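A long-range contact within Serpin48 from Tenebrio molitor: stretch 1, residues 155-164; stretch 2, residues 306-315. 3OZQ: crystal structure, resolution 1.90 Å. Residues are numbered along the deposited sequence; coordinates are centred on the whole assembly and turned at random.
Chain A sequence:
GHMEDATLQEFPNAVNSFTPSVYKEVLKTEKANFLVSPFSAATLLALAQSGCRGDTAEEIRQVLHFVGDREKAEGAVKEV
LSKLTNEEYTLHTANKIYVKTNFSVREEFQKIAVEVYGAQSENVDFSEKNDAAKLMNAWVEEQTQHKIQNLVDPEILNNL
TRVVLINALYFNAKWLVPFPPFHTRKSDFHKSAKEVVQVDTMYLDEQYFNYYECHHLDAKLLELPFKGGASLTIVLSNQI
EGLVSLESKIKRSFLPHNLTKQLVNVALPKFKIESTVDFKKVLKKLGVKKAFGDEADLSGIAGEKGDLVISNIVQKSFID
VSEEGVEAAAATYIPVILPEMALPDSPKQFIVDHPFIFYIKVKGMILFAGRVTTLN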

# COMPACT_ATOMS: atom_id res chain seq x y z
N GLU A 155 2.65 -22.69 -6.12
CA GLU A 155 2.96 -23.52 -4.97
C GLU A 155 2.07 -23.25 -3.75
O GLU A 155 1.94 -24.11 -2.88
CB GLU A 155 4.44 -23.39 -4.60
CG GLU A 155 5.38 -23.96 -5.65
CD GLU A 155 5.27 -25.47 -5.80
OE1 GLU A 155 6.04 -26.19 -5.13
OE2 GLU A 155 4.42 -25.94 -6.60
N ILE A 156 1.47 -22.06 -3.69
CA ILE A 156 0.62 -21.71 -2.55
C ILE A 156 -0.74 -22.39 -2.65
O ILE A 156 -1.48 -22.47 -1.66
CB ILE A 156 0.40 -20.19 -2.42
CG1 ILE A 156 -0.49 -19.67 -3.55
CG2 ILE A 156 1.72 -19.48 -2.39
CD1 ILE A 156 -1.19 -18.36 -3.25
N LEU A 157 -1.06 -22.88 -3.84
CA LEU A 157 -2.35 -23.53 -4.08
C LEU A 157 -2.30 -25.00 -3.69
O LEU A 157 -1.28 -25.67 -3.87
CB LEU A 157 -2.72 -23.42 -5.55
CG LEU A 157 -2.67 -22.00 -6.11
CD1 LEU A 157 -3.13 -22.01 -7.56
CD2 LEU A 157 -3.55 -21.08 -5.26
N ASN A 158 -3.41 -25.51 -3.16
CA ASN A 158 -3.50 -26.93 -2.81
C ASN A 158 -4.92 -27.45 -2.81
O ASN A 158 -5.87 -26.71 -3.07
CB ASN A 158 -2.82 -27.19 -1.46
CG ASN A 158 -3.47 -26.42 -0.34
OD1 ASN A 158 -4.69 -26.34 -0.25
ND2 ASN A 158 -2.65 -25.85 0.53
N ASN A 159 -5.07 -28.74 -2.52
CA ASN A 159 -6.38 -29.37 -2.52
C ASN A 159 -7.37 -28.65 -1.61
O ASN A 159 -8.58 -28.73 -1.83
CB ASN A 159 -6.29 -30.88 -2.20
CG ASN A 159 -5.30 -31.20 -1.08
OD1 ASN A 159 -5.69 -31.56 0.02
ND2 ASN A 159 -4.01 -31.10 -1.39
N LEU A 160 -6.86 -27.93 -0.61
CA LEU A 160 -7.74 -27.18 0.29
C LEU A 160 -7.94 -25.70 -0.05
O LEU A 160 -8.58 -24.98 0.70
CB LEU A 160 -7.26 -27.30 1.73
CG LEU A 160 -7.73 -28.53 2.52
CD1 LEU A 160 -7.34 -28.34 3.97
CD2 LEU A 160 -9.22 -28.73 2.37
N THR A 161 -7.41 -25.23 -1.18
CA THR A 161 -7.59 -23.82 -1.52
C THR A 161 -9.08 -23.58 -1.77
O THR A 161 -9.68 -24.25 -2.61
CB THR A 161 -6.75 -23.39 -2.74
OG1 THR A 161 -5.37 -23.66 -2.48
CG2 THR A 161 -6.91 -21.88 -3.00
N ARG A 162 -9.65 -22.64 -1.01
CA ARG A 162 -11.09 -22.35 -1.03
C ARG A 162 -11.41 -20.92 -1.47
O ARG A 162 -12.22 -20.70 -2.36
CB ARG A 162 -11.72 -22.62 0.34
CG ARG A 162 -12.23 -24.07 0.51
CD ARG A 162 -12.13 -24.57 1.95
NE ARG A 162 -10.75 -24.59 2.45
CZ ARG A 162 -10.41 -24.85 3.72
NH1 ARG A 162 -11.36 -25.12 4.61
NH2 ARG A 162 -9.15 -24.85 4.09
N VAL A 163 -10.78 -19.94 -0.82
CA VAL A 163 -10.88 -18.54 -1.27
C VAL A 163 -9.53 -17.86 -1.29
O VAL A 163 -8.77 -17.91 -0.30
CB VAL A 163 -11.83 -17.70 -0.40
CG1 VAL A 163 -11.81 -16.23 -0.85
CG2 VAL A 163 -13.25 -18.27 -0.45
N VAL A 164 -9.22 -17.21 -2.41
CA VAL A 164 -7.98 -16.47 -2.54
C VAL A 164 -8.29 -15.02 -2.83
O VAL A 164 -9.03 -14.71 -3.77
CB VAL A 164 -7.10 -17.05 -3.67
CG1 VAL A 164 -5.86 -16.19 -3.87
CG2 VAL A 164 -6.73 -18.49 -3.35
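Stretch 2 306-315: GDLVISNIVQ

The most unusual feature of this contact is a serine hydroxyl that accepts from two successive backbone amides where two parallel strands come together. The OG of Ser311 accepts a hydrogen bond from the backbone N of Arg162 (2.8 Å) and a weak one from N of Val163, with 3.4 Å between that N and the same OG. Both bonds form just where stretch 1 leaves its turn.

The example illustrates a general principle: where two strands first pair, the opening rungs can be irregular. Stretch 1 passes from the end of a 3-10 segment through a type I turn, Asn158 to Thr161, into a strand at Val163. Stretch 2 approaches as loop from Gly306 and is extended strand by Asn312, running in the same direction. The register is Arg162 by Leu308, Val163 by Ile310 and Val164 by Asn312, with CA to CA distances of 5.4, 4.8 and 4.9 Å respectively. At Ser311 the backbone departs from the extended form (phi/psi -87/-42), and the carbonyl of Val163 meets two consecutive amides: its O lies 2.7 Å from N of Ser311, in a good hydrogen bond, and 3.3 Å from N of Asn312, in a weak one. Beyond this kink, Val164 and Asn312 form a parallel bridge with their side chains on the same face of the sheet.

Arg162 reaches across the loop part of stretch 2: its CD lies 3.3 Å from O of Asp307, and CG2 of Val309 covers one face of the guanidinium, 3.3 Å from CZ of Arg162. The arginine is also tied to its own turn, NE of Arg162 donating to O of Leu160 at 2.8 Å. Water 3 extends this link, accepting from NH2 of Arg162, donating to O of Leu160 and bonding to OG of Ser311. Nearby, CG2 of Val163 rests 3.9 Å from CB of Leu308, an apolar contact beside the polar joint.

Toward the far end of stretch 2, the chain meets the 3-10 segment instead. CD1 of Ile156 lies 3.7 Å from ND2 of Asn312 and 4.3 Å from CG2 of Val314. Water 1 donates to O of Ile156 and OD1 of Asn312 while accepting from OG1 of Thr161, and water 2 joins O of Ile156 to ND2 of Asn312. Direct bonds at Arg162 and Val163 are thus supplemented by waters that link Ile156, Leu160 and Thr161 to Ser311 and Asn312.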

# COMPACT_ATOMS: atom_id res chain seq x y z
N GLY A 306 -18.76 -22.78 6.71
CA GLY A 306 -17.72 -23.79 6.87
C GLY A 306 -17.26 -24.40 5.56
O GLY A 306 -16.22 -25.05 5.52
N ASP A 307 -18.03 -24.20 4.50
CA ASP A 307 -17.63 -24.58 3.14
C ASP A 307 -16.37 -23.83 2.68
O ASP A 307 -15.46 -24.42 2.10
CB ASP A 307 -18.77 -24.27 2.16
CG ASP A 307 -19.88 -25.34 2.18
OD1 ASP A 307 -20.85 -25.19 1.41
OD2 ASP A 307 -19.76 -26.33 2.95
N LEU A 308 -16.34 -22.53 2.91
CA LEU A 308 -15.22 -21.73 2.43
C LEU A 308 -14.48 -21.11 3.61
O LEU A 308 -15.07 -20.85 4.65
CB LEU A 308 -15.71 -20.65 1.47
CG LEU A 308 -16.35 -21.16 0.18
CD1 LEU A 308 -16.86 -20.00 -0.66
CD2 LEU A 308 -15.38 -22.02 -0.62
N VAL A 309 -13.18 -20.93 3.44
CA VAL A 309 -12.37 -20.15 4.37
C VAL A 309 -11.49 -19.29 3.48
O VAL A 309 -11.36 -19.57 2.29
CB VAL A 309 -11.49 -21.03 5.26
CG1 VAL A 309 -12.32 -22.14 5.93
CG2 VAL A 309 -10.34 -21.62 4.45
N ILE A 310 -10.91 -18.23 4.04
CA ILE A 310 -9.94 -17.47 3.27
C ILE A 310 -8.63 -18.23 3.31
O ILE A 310 -8.01 -18.36 4.37
CB ILE A 310 -9.71 -16.05 3.83
CG1 ILE A 310 -11.00 -15.21 3.77
CG2 ILE A 310 -8.62 -15.36 3.04
CD1 ILE A 310 -10.78 -13.73 4.21
N SER A 311 -8.20 -18.72 2.16
CA SER A 311 -7.02 -19.56 2.10
C SER A 311 -5.73 -18.75 1.97
O SER A 311 -4.71 -19.07 2.58
CB SER A 311 -7.13 -20.54 0.93
OG SER A 311 -8.32 -21.30 1.03
N ASN A 312 -5.77 -17.71 1.14
CA ASN A 312 -4.60 -16.86 0.96
C ASN A 312 -5.00 -15.41 0.73
O ASN A 312 -6.08 -15.15 0.21
CB ASN A 312 -3.74 -17.34 -0.21
CG ASN A 312 -3.46 -18.83 -0.15
OD1 ASN A 312 -4.35 -19.63 -0.40
ND2 ASN A 312 -2.25 -19.20 0.22
N ILE A 313 -4.12 -14.48 1.12
CA ILE A 313 -4.31 -13.07 0.80
C ILE A 313 -2.97 -12.50 0.34
O ILE A 313 -2.03 -12.42 1.11
CB ILE A 313 -4.80 -12.24 2.00
CG1 ILE A 313 -6.01 -12.91 2.66
CG2 ILE A 313 -5.17 -10.83 1.54
CD1 ILE A 313 -6.47 -12.18 3.93
N VAL A 314 -2.90 -12.13 -0.92
CA VAL A 314 -1.62 -11.80 -1.52
C VAL A 314 -1.67 -10.42 -2.15
O VAL A 314 -2.46 -10.16 -3.06
CB VAL A 314 -1.19 -12.87 -2.57
CG1 VAL A 314 0.21 -12.57 -3.10
CG2 VAL A 314 -1.19 -14.23 -1.92
N GLN A 315 -0.85 -9.52 -1.61
CA GLN A 315 -0.68 -8.20 -2.22
C GLN A 315 0.63 -8.12 -2.97
O GLN A 315 1.67 -8.55 -2.48
CB GLN A 315 -0.74 -7.10 -1.17
CG GLN A 315 -0.67 -5.70 -1.76
CD GLN A 315 -0.78 -4.64 -0.70
OE1 GLN A 315 -1.88 -4.19 -0.37
NE2 GLN A 315 0.36 -4.21 -0.15
O HOH W 1 -4.05 -22.23 -0.76
O HOH W 2 -0.68 -21.74 0.96
O HOH W 3 -7.24 -23.35 2.77